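Local coordinates for protein beta-agarase B (Zobellia galactanivorans, PDB 4ATF) that cleaves the beta-1,4-linkages between beta-D-galactose and 3,6-anhydro-alpha-L-galactose units of agarose at random along the chain, with retention of the anomeric configuration, at residues Arg106-Val111 / Ile301-Glu306; Trp129-Asp134 / Asp256-Thr261; Asp135-Asp140 / Thr249-Glu254; Ile166-Phe171 / Asp227-Lys232. The protein carries 1 engineered substitution. All coordinates share one frame; numbering follows the deposited sequence.

Contact 1. Residues Arg106-Val111 / Ile301-Glu306; sequences RVVYPV and IYKPVE
K303 NZ is gripped by V108 O and by a water that also bonds V108 N. NZ donates to V108 O across 2.7 Å, with a C=O...donor angle of 150° and the donor tilted 28° from the carbonyl plane. A second proton goes to the water, 2.9 Å from K303 NZ, which accepts from V108 N at 3.0 Å as well. One lysine thus serves both polar backbone atoms of V108, the oxygen directly and the nitrogen through water. To reach them the chain of K303 leaves an extended course, bending at chi2, chi3 (67°) and chi4.

Apolar contacts frame this polar pair. The P110 ring, which follows a cis peptide bond, lies against P304, with P110 CG 3.6 Å from P304 CG. On the buried side V111 and I301 run side by side; each carries its CG2 branch anti to the backbone N, and V111 CG2 comes within 3.7 Å of I301 CG2. The backbones also meet, V111 CA making a CH...O contact of 3.5 Å to Y302 O. The backbone of Y302 also pairs with Y112, which places the loop where strand 111-118 joins strand 293-306.

The side chain of V107 is about 11 Å from those of H60 and E138, so this is packing away from the agarose cleft. Chemically, the partly exposed lysine charge is probably eased by a carbonyl dipole and a water. Its bonds to V108 O and to the water tie the loop with the cis peptide before P110 to the strand.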
# COMPACT_ATOMS: atom_id res chain seq x y z
N ARG A 106 -1.09 -0.19 15.92
CA ARG A 106 -0.09 0.45 15.08
C ARG A 106 1.22 -0.28 15.20
O ARG A 106 1.44 -1.04 16.15
CB ARG A 106 0.08 1.94 15.49
CG ARG A 106 -1.22 2.77 15.16
CD ARG A 106 -1.15 4.26 15.43
NE ARG A 106 -2.48 4.87 15.18
CZ ARG A 106 -3.10 5.65 16.03
NH1 ARG A 106 -2.51 5.98 17.17
NH2 ARG A 106 -4.28 6.14 15.76
N VAL A 107 2.09 -0.08 14.21
CA VAL A 107 3.40 -0.71 14.25
C VAL A 107 4.49 0.37 14.21
O VAL A 107 4.28 1.47 13.71
CB VAL A 107 3.62 -1.63 13.03
CG1 VAL A 107 2.73 -2.87 13.17
CG2 VAL A 107 3.40 -0.89 11.70
N VAL A 108 5.68 0.03 14.69
CA VAL A 108 6.78 0.98 14.57
C VAL A 108 8.08 0.25 14.30
O VAL A 108 8.21 -0.95 14.70
CB VAL A 108 6.83 1.84 15.86
CG1 VAL A 108 7.25 0.97 17.11
CG2 VAL A 108 7.68 3.21 15.66
N TYR A 109 9.07 0.94 13.72
CA TYR A 109 10.43 0.35 13.54
C TYR A 109 10.99 -0.12 14.92
O TYR A 109 10.64 0.48 15.98
CB TYR A 109 11.43 1.37 12.93
CG TYR A 109 11.76 2.48 13.88
CD1 TYR A 109 12.85 2.35 14.82
CD2 TYR A 109 10.98 3.61 13.92
CE1 TYR A 109 13.10 3.34 15.78
CE2 TYR A 109 11.19 4.57 14.90
CZ TYR A 109 12.27 4.45 15.78
OH TYR A 109 12.47 5.43 16.70
N PRO A 110 11.85 -1.17 14.96
CA PRO A 110 12.22 -2.05 13.84
C PRO A 110 11.07 -3.04 13.62
O PRO A 110 10.54 -3.63 14.60
CB PRO A 110 13.50 -2.78 14.33
CG PRO A 110 13.32 -2.87 15.88
CD PRO A 110 12.61 -1.48 16.20
N VAL A 111 10.67 -3.23 12.36
CA VAL A 111 9.54 -4.14 12.10
C VAL A 111 9.61 -4.61 10.63
O VAL A 111 9.94 -3.82 9.72
CB VAL A 111 8.14 -3.48 12.37
CG1 VAL A 111 7.89 -2.20 11.46
CG2 VAL A 111 6.99 -4.51 12.37
N ILE A 301 3.77 -9.97 10.28
CA ILE A 301 4.47 -8.87 10.92
C ILE A 301 5.42 -9.48 11.97
O ILE A 301 5.00 -10.31 12.80
CB ILE A 301 3.46 -7.95 11.66
CG1 ILE A 301 2.49 -7.27 10.64
CG2 ILE A 301 4.24 -6.95 12.52
CD1 ILE A 301 1.00 -7.09 11.14
N TYR A 302 6.71 -9.11 11.92
CA TYR A 302 7.71 -9.66 12.86
C TYR A 302 8.54 -8.54 13.47
O TYR A 302 8.80 -7.51 12.82
CB TYR A 302 8.69 -10.62 12.13
CG TYR A 302 8.06 -11.86 11.61
CD1 TYR A 302 7.32 -11.85 10.41
CD2 TYR A 302 8.19 -13.06 12.31
CE1 TYR A 302 6.72 -13.00 9.94
CE2 TYR A 302 7.58 -14.25 11.83
CZ TYR A 302 6.87 -14.19 10.63
OH TYR A 302 6.29 -15.36 10.15
N LYS A 303 8.96 -8.74 14.72
CA LYS A 303 9.87 -7.78 15.41
C LYS A 303 11.15 -8.52 15.76
O LYS A 303 11.10 -9.71 16.11
CB LYS A 303 9.17 -7.23 16.71
CG LYS A 303 7.88 -6.33 16.28
CD LYS A 303 7.71 -5.01 17.09
CE LYS A 303 8.79 -4.14 16.75
NZ LYS A 303 8.53 -2.73 16.69
N PRO A 304 12.31 -7.86 15.62
CA PRO A 304 13.57 -8.54 16.01
C PRO A 304 13.75 -8.53 17.53
O PRO A 304 13.60 -7.44 18.16
CB PRO A 304 14.64 -7.68 15.35
CG PRO A 304 14.01 -6.29 15.18
CD PRO A 304 12.49 -6.49 15.12
N VAL A 305 14.05 -9.70 18.14
CA VAL A 305 14.28 -9.81 19.59
C VAL A 305 15.58 -10.57 19.87
O VAL A 305 16.08 -11.33 19.01
CB VAL A 305 13.08 -10.46 20.31
CG1 VAL A 305 11.73 -9.74 19.89
CG2 VAL A 305 12.92 -11.88 19.89
N GLU A 306 16.14 -10.39 21.08
CA GLU A 306 17.33 -11.13 21.47
C GLU A 306 17.00 -12.62 21.55
O GLU A 306 15.91 -13.01 21.95
CB GLU A 306 17.81 -10.61 22.83
CG GLU A 306 19.28 -10.74 23.06
CD GLU A 306 19.71 -10.10 24.37
OE1 GLU A 306 18.99 -9.20 24.88
OE2 GLU A 306 20.76 -10.48 24.90
O HOH W 1 5.70 -2.52 16.30

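Contact 2. Residues Trp129-Asp134 / Asp256-Thr261; sequences WLLSAD and DIIINT. With GAL (beta-D-galactopyranose), chain E; AAL (3,6-anhydro-alpha-L-galactopyranose), chain B.
The antiparallel strand pair formed by W129-L131 and D256-I258 carries part of the sugar-binding surface in the GH16 jelly roll. Two hydrogen-bonded pairs fix the register. W129 N reaches I258 O at 2.9 Å and I258 N returns to W129 O at 2.7 Å, while L131 and D256 exchange two further backbone bonds. The short segments still diverge from strict antiparallel, their directions lying 134° apart, as expected of twisted strands.

On the sugar side, W129 has CG between its backbone N and carbonyl carbon (chi1 53°), which swings the indole over its partner I258. I258 CB sits 3.9 Å from the centroid of the five-membered ring, 17° off the normal, a CH-pi contact. The opposite face carries the galactose of chain E, whose C5 lies 3.7 Å above the W129 ring plane. The indole is therefore sandwiched between protein and substrate. L131 extends the platform: L131 CD1 is 3.9 Å from C6 of the anhydrogalactose, and L131 CB rests 3.8 Å from I258 CD1. On the sheet face away from W129 and L131, L130 CD2 meets I257 CG1 at 3.7 Å.

D256 OD2 is hydrogen-bonded to ND1 of substrate-binding H60, and OD1 forms a salt bridge with R106 NE. Strand 125-132 has strand 137-145 along its other edge and strand 255-262 has strand 96-103, while I257 packs on I299 and I301 of strand 293-306.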
# COMPACT_ATOMS: atom_id res chain seq x y z
N TRP A 129 -0.05 -0.39 2.60
CA TRP A 129 0.78 0.74 3.02
C TRP A 129 0.69 1.04 4.51
O TRP A 129 -0.21 0.47 5.21
CB TRP A 129 0.50 1.96 2.11
CG TRP A 129 -0.91 2.41 1.97
CD1 TRP A 129 -2.01 1.69 1.51
CD2 TRP A 129 -1.39 3.73 2.26
NE1 TRP A 129 -3.13 2.50 1.49
CE2 TRP A 129 -2.77 3.76 1.94
CE3 TRP A 129 -0.76 4.92 2.73
CZ2 TRP A 129 -3.56 4.92 2.11
CZ3 TRP A 129 -1.54 6.09 2.87
CH2 TRP A 129 -2.94 6.07 2.56
N LEU A 130 1.59 1.91 5.01
CA LEU A 130 1.65 2.29 6.45
C LEU A 130 1.50 3.80 6.50
O LEU A 130 2.11 4.51 5.65
CB LEU A 130 3.02 1.95 7.08
CG LEU A 130 3.42 0.48 6.88
CD1 LEU A 130 4.85 0.30 7.50
CD2 LEU A 130 2.40 -0.51 7.50
N LEU A 131 0.73 4.32 7.45
CA LEU A 131 0.48 5.82 7.46
C LEU A 131 0.42 6.25 8.92
O LEU A 131 -0.35 5.64 9.69
CB LEU A 131 -0.85 6.16 6.76
CG LEU A 131 -1.24 7.64 6.71
CD1 LEU A 131 -0.19 8.33 5.83
CD2 LEU A 131 -2.66 7.77 6.08
N SER A 132 1.21 7.27 9.34
CA SER A 132 1.12 7.75 10.72
C SER A 132 -0.28 8.36 11.03
O SER A 132 -0.99 8.80 10.12
CB SER A 132 2.26 8.78 11.02
OG SER A 132 2.05 9.96 10.20
N ALA A 133 -0.63 8.39 12.33
CA ALA A 133 -1.94 8.88 12.74
C ALA A 133 -2.19 10.34 12.23
O ALA A 133 -3.35 10.72 11.88
CB ALA A 133 -2.07 8.77 14.31
N ASP A 134 -1.10 11.13 12.19
CA ASP A 134 -1.25 12.55 11.82
C ASP A 134 -1.06 12.81 10.34
O ASP A 134 -1.02 13.98 9.95
CB ASP A 134 -0.35 13.44 12.70
CG ASP A 134 1.16 13.27 12.36
OD1 ASP A 134 1.51 12.51 11.41
OD2 ASP A 134 1.98 13.91 13.07
N ASP A 256 -0.45 3.10 11.21
CA ASP A 256 -1.54 2.21 10.87
C ASP A 256 -1.17 1.40 9.59
O ASP A 256 -0.50 1.90 8.69
CB ASP A 256 -2.79 3.07 10.48
CG ASP A 256 -3.41 3.85 11.67
OD1 ASP A 256 -3.27 3.45 12.86
OD2 ASP A 256 -4.09 4.87 11.41
N ILE A 257 -1.64 0.16 9.50
CA ILE A 257 -1.47 -0.62 8.29
C ILE A 257 -2.75 -0.42 7.51
O ILE A 257 -3.84 -0.54 8.08
CB ILE A 257 -1.29 -2.12 8.64
CG1 ILE A 257 -0.08 -2.35 9.57
CG2 ILE A 257 -1.26 -2.97 7.30
CD1 ILE A 257 -0.02 -3.85 10.09
N ILE A 258 -2.65 -0.07 6.23
CA ILE A 258 -3.88 0.20 5.43
C ILE A 258 -3.79 -0.73 4.19
O ILE A 258 -2.71 -0.86 3.60
CB ILE A 258 -3.94 1.70 4.99
CG1 ILE A 258 -3.85 2.62 6.25
CG2 ILE A 258 -5.14 1.98 4.07
CD1 ILE A 258 -3.97 4.13 5.94
N ILE A 259 -4.92 -1.40 3.84
CA ILE A 259 -5.01 -2.21 2.62
C ILE A 259 -6.21 -1.66 1.83
O ILE A 259 -7.31 -1.61 2.38
CB ILE A 259 -5.21 -3.73 2.97
CG1 ILE A 259 -4.05 -4.19 3.88
CG2 ILE A 259 -5.35 -4.56 1.63
CD1 ILE A 259 -4.09 -5.69 4.30
N ASN A 260 -6.04 -1.28 0.56
CA ASN A 260 -7.13 -0.72 -0.19
C ASN A 260 -6.89 -0.82 -1.66
O ASN A 260 -5.87 -1.38 -2.10
CB ASN A 260 -7.45 0.77 0.26
CG ASN A 260 -6.42 1.81 -0.25
OD1 ASN A 260 -5.80 1.64 -1.28
ND2 ASN A 260 -6.30 2.93 0.47
N THR A 261 -7.88 -0.34 -2.43
CA THR A 261 -7.66 0.00 -3.84
C THR A 261 -8.03 1.47 -3.97
O THR A 261 -8.77 1.98 -3.09
CB THR A 261 -8.44 -0.91 -4.85
OG1 THR A 261 -9.86 -0.71 -4.72
CG2 THR A 261 -8.11 -2.41 -4.56
C1 GAL E . 0.72 6.66 -1.59
C2 GAL E . -0.00 7.99 -1.41
C3 GAL E . -1.22 7.98 -0.48
C4 GAL E . -2.16 6.88 -1.01
C5 GAL E . -1.35 5.55 -1.17
C6 GAL E . -2.22 4.35 -1.59
O2 GAL E . 0.95 8.82 -0.82
O3 GAL E . -1.79 9.29 -0.61
O4 GAL E . -2.62 7.29 -2.26
O5 GAL E . -0.18 5.65 -2.00
O6 GAL E . -1.31 3.25 -1.60
C1 AAL B . -1.79 10.08 0.60
C2 AAL B . -2.24 11.52 0.23
C3 AAL B . -2.71 12.23 1.54
C4 AAL B . -3.75 11.53 2.33
C5 AAL B . -3.03 10.26 2.71
C6 AAL B . -1.75 10.90 3.31
O2 AAL B . -3.31 11.45 -0.71
O3 AAL B . -1.64 12.14 2.54
O4 AAL B . -4.31 12.14 3.45
O5 AAL B . -2.69 9.41 1.58

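Contact 3. Residues Asp135-Asp140 / Thr249-Glu254. With GAL (beta-D-galactopyranose), chain C.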
# COMPACT_ATOMS: atom_id res chain seq x y z
N ASP A 135 -0.98 11.73 9.53
CA ASP A 135 -0.92 11.80 8.03
C ASP A 135 0.39 12.46 7.51
O ASP A 135 0.43 12.93 6.39
CB ASP A 135 -2.13 12.56 7.47
CG ASP A 135 -3.47 11.76 7.62
OD1 ASP A 135 -3.39 10.52 7.70
OD2 ASP A 135 -4.55 12.35 7.67
N THR A 136 1.40 12.58 8.36
CA THR A 136 2.64 13.14 7.90
C THR A 136 3.71 12.18 7.37
O THR A 136 4.66 12.68 6.73
CB THR A 136 3.31 14.01 8.98
OG1 THR A 136 3.62 13.19 10.13
CG2 THR A 136 2.41 15.24 9.31
N GLN A 137 3.63 10.87 7.69
CA GLN A 137 4.66 9.96 7.33
C GLN A 137 3.99 8.65 6.81
O GLN A 137 3.00 8.17 7.38
CB GLN A 137 5.58 9.67 8.56
CG GLN A 137 6.27 10.92 9.10
CD GLN A 137 7.08 10.66 10.38
OE1 GLN A 137 7.64 11.60 11.00
NE2 GLN A 137 7.18 9.41 10.76
N GLU A 138 4.52 8.11 5.71
CA GLU A 138 3.89 7.02 4.95
C GLU A 138 4.97 6.11 4.37
O GLU A 138 6.03 6.61 3.95
CB GLU A 138 3.05 7.60 3.77
CG GLU A 138 2.24 6.51 2.99
CD GLU A 138 3.06 5.81 1.82
OE1 GLU A 138 4.13 6.34 1.43
OE2 GLU A 138 2.65 4.73 1.27
N ILE A 139 4.72 4.79 4.34
CA ILE A 139 5.64 3.82 3.74
C ILE A 139 4.78 2.90 2.86
O ILE A 139 3.79 2.33 3.37
CB ILE A 139 6.40 2.96 4.79
CG1 ILE A 139 7.36 3.84 5.62
CG2 ILE A 139 7.21 1.80 4.03
CD1 ILE A 139 7.75 3.20 7.01
N ASP A 140 5.07 2.84 1.55
CA ASP A 140 4.37 1.85 0.69
C ASP A 140 4.91 0.44 0.85
O ASP A 140 6.12 0.26 0.98
CB ASP A 140 4.66 2.13 -0.75
CG ASP A 140 4.18 3.43 -1.20
OD1 ASP A 140 3.33 4.12 -0.57
OD2 ASP A 140 4.76 3.77 -2.25
N THR A 249 13.06 14.42 12.05
CA THR A 249 12.78 13.19 12.81
C THR A 249 13.02 11.89 11.97
O THR A 249 13.22 10.77 12.49
CB THR A 249 11.30 13.15 13.31
OG1 THR A 249 10.43 13.08 12.16
CG2 THR A 249 10.98 14.40 14.15
N GLY A 250 12.94 12.02 10.66
CA GLY A 250 12.90 10.82 9.79
C GLY A 250 11.54 10.14 9.90
O GLY A 250 10.57 10.75 10.44
N LEU A 251 11.49 8.88 9.47
CA LEU A 251 10.24 8.07 9.59
C LEU A 251 10.15 7.44 11.00
O LEU A 251 10.46 6.28 11.21
CB LEU A 251 10.20 7.01 8.46
CG LEU A 251 10.12 7.60 7.01
CD1 LEU A 251 10.39 6.50 5.97
CD2 LEU A 251 8.75 8.20 6.77
N ASN A 252 9.76 8.24 11.98
CA ASN A 252 9.87 7.82 13.39
C ASN A 252 8.49 7.51 13.98
O ASN A 252 8.40 6.91 15.07
CB ASN A 252 10.52 8.92 14.25
CG ASN A 252 9.58 10.18 14.41
OD1 ASN A 252 9.17 10.80 13.39
ND2 ASN A 252 9.17 10.48 15.66
N LYS A 253 7.41 7.96 13.33
CA LYS A 253 6.10 7.87 14.02
C LYS A 253 5.49 6.48 13.85
O LYS A 253 5.56 5.91 12.74
CB LYS A 253 5.14 8.94 13.44
CG LYS A 253 5.61 10.42 13.76
CD LYS A 253 4.75 11.46 13.06
CE LYS A 253 5.29 12.85 13.48
NZ LYS A 253 4.80 14.01 12.55
N GLU A 254 4.84 5.96 14.89
CA GLU A 254 4.12 4.66 14.74
C GLU A 254 3.00 4.79 13.67
O GLU A 254 2.49 5.94 13.41
CB GLU A 254 3.58 4.18 16.12
CG GLU A 254 2.41 5.01 16.62
CD GLU A 254 1.96 4.66 18.02
OE1 GLU A 254 2.42 3.61 18.58
OE2 GLU A 254 1.18 5.46 18.56
C1 GAL C . -5.64 12.61 3.30
C2 GAL C . -6.02 13.03 4.73
C3 GAL C . -7.39 13.74 4.74
C4 GAL C . -7.42 14.89 3.70
C5 GAL C . -6.95 14.38 2.32
C6 GAL C . -7.03 15.59 1.41
O2 GAL C . -6.00 11.92 5.66
O3 GAL C . -7.54 14.33 6.02
O4 GAL C . -6.43 15.83 4.07
O5 GAL C . -5.62 13.78 2.43
O6 GAL C . -6.76 14.98 0.19
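This is a loop-on-strand contact: residues T249-E254, leading into strand 255-262, pack on the side of strand 137-140 turned away from E138, and on the turn before it. The polar bond is at the turn, where K253 NZ donates to T136 OG1 at 2.8 Å. D134 completes the cluster, with OD2 in a salt bridge to K253 and OD1 bonded to the T136 hydroxyl.

Q137 is the side chain most deeply engaged. Extended beyond CG, it carries its amide in among residues T249 to K253, and the K253 chain crosses it at about a right angle. L251, the centre of an inverse gamma turn, adds the apolar part: its CD2 touches Q137 CB at 3.9 Å, while L251 CD1 meets I139 CG1 at 4.0 Å.

D135 and E138 belong to the glycan pocket. D135 OD2 accepts a 2.5 Å hydrogen bond from O2 of the chain C galactose, and E138 is probably the nucleophile, as in relatives of the family. Strand 137-145 runs between strands 125-132 and 164-172. L251 extends to H168 and V170 of the latter, and I139 to V203 and W205 of strand 199-207.

Contact 4. Residues Ile166-Phe171 / Asp227-Lys232. With GAL (beta-D-galactopyranose), chain E; AAL (3,6-anhydro-alpha-L-galactopyranose), chain B.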
# COMPACT_ATOMS: atom_id res chain seq x y z
N ILE A 166 7.64 1.13 -5.22
CA ILE A 166 8.08 0.90 -3.85
C ILE A 166 8.64 2.18 -3.30
O ILE A 166 9.75 2.53 -3.63
CB ILE A 166 9.10 -0.32 -3.72
CG1 ILE A 166 10.07 -0.36 -4.92
CG2 ILE A 166 8.29 -1.66 -3.67
CD1 ILE A 166 11.19 -1.42 -4.78
N SER A 167 7.92 2.82 -2.40
CA SER A 167 8.30 4.20 -2.06
C SER A 167 7.88 4.53 -0.61
O SER A 167 7.45 3.64 0.15
CB SER A 167 7.61 5.14 -3.08
OG SER A 167 8.22 6.42 -3.09
N HIS A 168 8.05 5.81 -0.25
CA HIS A 168 7.67 6.34 1.05
C HIS A 168 7.39 7.83 0.82
O HIS A 168 7.86 8.41 -0.20
CB HIS A 168 8.82 6.11 2.08
CG HIS A 168 9.92 7.12 1.98
ND1 HIS A 168 10.96 7.00 1.07
CD2 HIS A 168 10.13 8.29 2.64
CE1 HIS A 168 11.78 8.04 1.20
NE2 HIS A 168 11.30 8.83 2.15
N HIS A 169 6.64 8.47 1.73
CA HIS A 169 6.31 9.90 1.57
C HIS A 169 6.48 10.57 2.91
O HIS A 169 6.21 9.95 3.93
CB HIS A 169 4.84 10.14 1.13
CG HIS A 169 4.50 9.62 -0.23
ND1 HIS A 169 4.24 10.46 -1.29
CD2 HIS A 169 4.34 8.35 -0.70
CE1 HIS A 169 3.97 9.73 -2.37
NE2 HIS A 169 4.03 8.45 -2.05
N VAL A 170 6.87 11.84 2.91
CA VAL A 170 6.72 12.68 4.09
C VAL A 170 5.91 13.87 3.63
O VAL A 170 6.06 14.32 2.47
CB VAL A 170 8.08 13.03 4.77
CG1 VAL A 170 8.69 11.76 5.43
CG2 VAL A 170 9.05 13.67 3.82
N PHE A 171 5.01 14.36 4.49
CA PHE A 171 4.09 15.48 4.07
C PHE A 171 4.18 16.65 5.01
O PHE A 171 4.51 16.48 6.20
CB PHE A 171 2.61 15.04 4.10
CG PHE A 171 2.30 13.85 3.23
CD1 PHE A 171 1.99 14.01 1.86
CD2 PHE A 171 2.34 12.58 3.79
CE1 PHE A 171 1.75 12.85 1.05
CE2 PHE A 171 2.08 11.41 3.03
CZ PHE A 171 1.78 11.54 1.65
N ASP A 227 19.46 12.21 2.91
CA ASP A 227 19.38 12.85 1.59
C ASP A 227 18.28 12.20 0.69
O ASP A 227 17.73 12.88 -0.18
CB ASP A 227 20.72 12.77 0.83
CG ASP A 227 21.84 13.63 1.46
OD1 ASP A 227 21.60 14.45 2.39
OD2 ASP A 227 23.01 13.52 0.99
N ILE A 228 17.97 10.91 0.88
CA ILE A 228 16.86 10.29 0.11
C ILE A 228 15.55 10.19 0.97
O ILE A 228 14.43 10.26 0.42
CB ILE A 228 17.26 8.92 -0.50
CG1 ILE A 228 16.14 8.35 -1.39
CG2 ILE A 228 17.53 7.91 0.61
CD1 ILE A 228 16.64 7.24 -2.33
N ILE A 229 15.67 10.06 2.29
CA ILE A 229 14.42 9.84 3.10
C ILE A 229 13.68 11.20 3.32
O ILE A 229 12.43 11.29 3.16
CB ILE A 229 14.76 9.21 4.49
CG1 ILE A 229 15.32 7.77 4.31
CG2 ILE A 229 13.53 9.22 5.46
CD1 ILE A 229 14.30 6.67 4.20
N ASP A 230 14.45 12.25 3.62
CA ASP A 230 13.86 13.61 3.83
C ASP A 230 14.80 14.80 3.45
O ASP A 230 15.15 15.60 4.32
CB ASP A 230 13.45 13.75 5.28
CG ASP A 230 12.64 15.06 5.55
OD1 ASP A 230 12.00 15.61 4.59
OD2 ASP A 230 12.66 15.54 6.71
N PRO A 231 15.23 14.92 2.18
CA PRO A 231 16.16 16.01 1.80
C PRO A 231 15.55 17.44 1.97
O PRO A 231 16.30 18.41 2.12
CB PRO A 231 16.46 15.70 0.32
CG PRO A 231 15.15 14.98 -0.18
CD PRO A 231 14.81 14.10 1.01
N LYS A 232 14.21 17.57 1.96
CA LYS A 232 13.59 18.89 2.06
C LYS A 232 13.27 19.28 3.52
O LYS A 232 12.60 20.28 3.74
CB LYS A 232 12.29 18.93 1.23
CG LYS A 232 12.49 18.69 -0.22
CD LYS A 232 11.14 18.91 -1.02
CE LYS A 232 11.28 18.71 -2.46
NZ LYS A 232 10.05 19.14 -3.25
C1 GAL E . 0.72 6.66 -1.59
C2 GAL E . -0.00 7.99 -1.41
C3 GAL E . -1.22 7.98 -0.48
C4 GAL E . -2.16 6.88 -1.01
C5 GAL E . -1.35 5.55 -1.17
C6 GAL E . -2.22 4.35 -1.59
O2 GAL E . 0.95 8.82 -0.82
O3 GAL E . -1.79 9.29 -0.61
O4 GAL E . -2.62 7.29 -2.26
O5 GAL E . -0.18 5.65 -2.00
O6 GAL E . -1.31 3.25 -1.60
C1 AAL B . -1.79 10.08 0.60
C2 AAL B . -2.24 11.52 0.23
C3 AAL B . -2.71 12.23 1.54
C4 AAL B . -3.75 11.53 2.33
C5 AAL B . -3.03 10.26 2.71
C6 AAL B . -1.75 10.90 3.31
O2 AAL B . -3.31 11.45 -0.71
O3 AAL B . -1.64 12.14 2.54
O4 AAL B . -4.31 12.14 3.45
O5 AAL B . -2.69 9.41 1.58
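With CG between its backbone N and carbonyl carbon (chi1 80°), H168 projects its imidazole toward the end of helix 226-229 and meets I229; V170, two residues on, holds CG2 in the equivalent position and meets D230. H168 NE2 donates to I229 O over 2.9 Å in a nearly straight bond, 175° at the hydrogen. The acceptor lies in the imidazole plane, and the donor approaches in the carbonyl plane on a lone pair, with a C=O...donor angle of 112°. H168 was modelled in two conformers, and this geometry describes one of them.

In that conformer the ring edge also faces I228 O, 3.5 Å from H168 CE1, while I229 CD1 lies 4.1 Å above the H168 plane, offset toward the rim. Two successive carbonyls thus face the NE2-CE1 edge, and their negative ends would be expected to polarise it. I228 O has a further partner in the hydroxyl of Y179. V170 CG2 approaches D230 OD1 to 3.6 Å; in that carboxylate OD2 is bonded to T235 OG1 and OD1 to the backbone N of F234, which fixes the residue just after the helix.

H169, between H168 and V170, points away from the helix, and its ring and that of F171 meet the sugars. O2 of the chain E galactose is 3.3 Å above the H169 ring, over its centre, and F171 CZ lies 3.6 Å from O3 of the anhydrogalactose. H169 ND1 is hydrogen-bonded to D178 OD1. Strand 164-172 thus belongs to the sheet that lines the glycan cleft of the GH16 jelly roll.

In the fold
Along the chain the four contacts are nested: contact 1 encloses contact 2, which encloses contact 3, which encloses contact 4. Strands 255-262, 125-132, 137-145 and 164-172 lie edge to edge, so contacts 2, 3 and 4 follow one another across the cleft, centres 10 Å (2 to 3) and 9 Å (3 to 4) apart. Contacts 2 and 4 do not touch, yet both meet the same galactose and anhydrogalactose. Contact 1 joins contact 2 (centres 16 Å apart) through the R106-D256 salt bridge and I301-I257 packing, and contact 3 (15 Å) through V108 and Y109 on N252 and R106 and V107 on E254. This links the substrate platform to strand 293-306, on the sheet side away from W129.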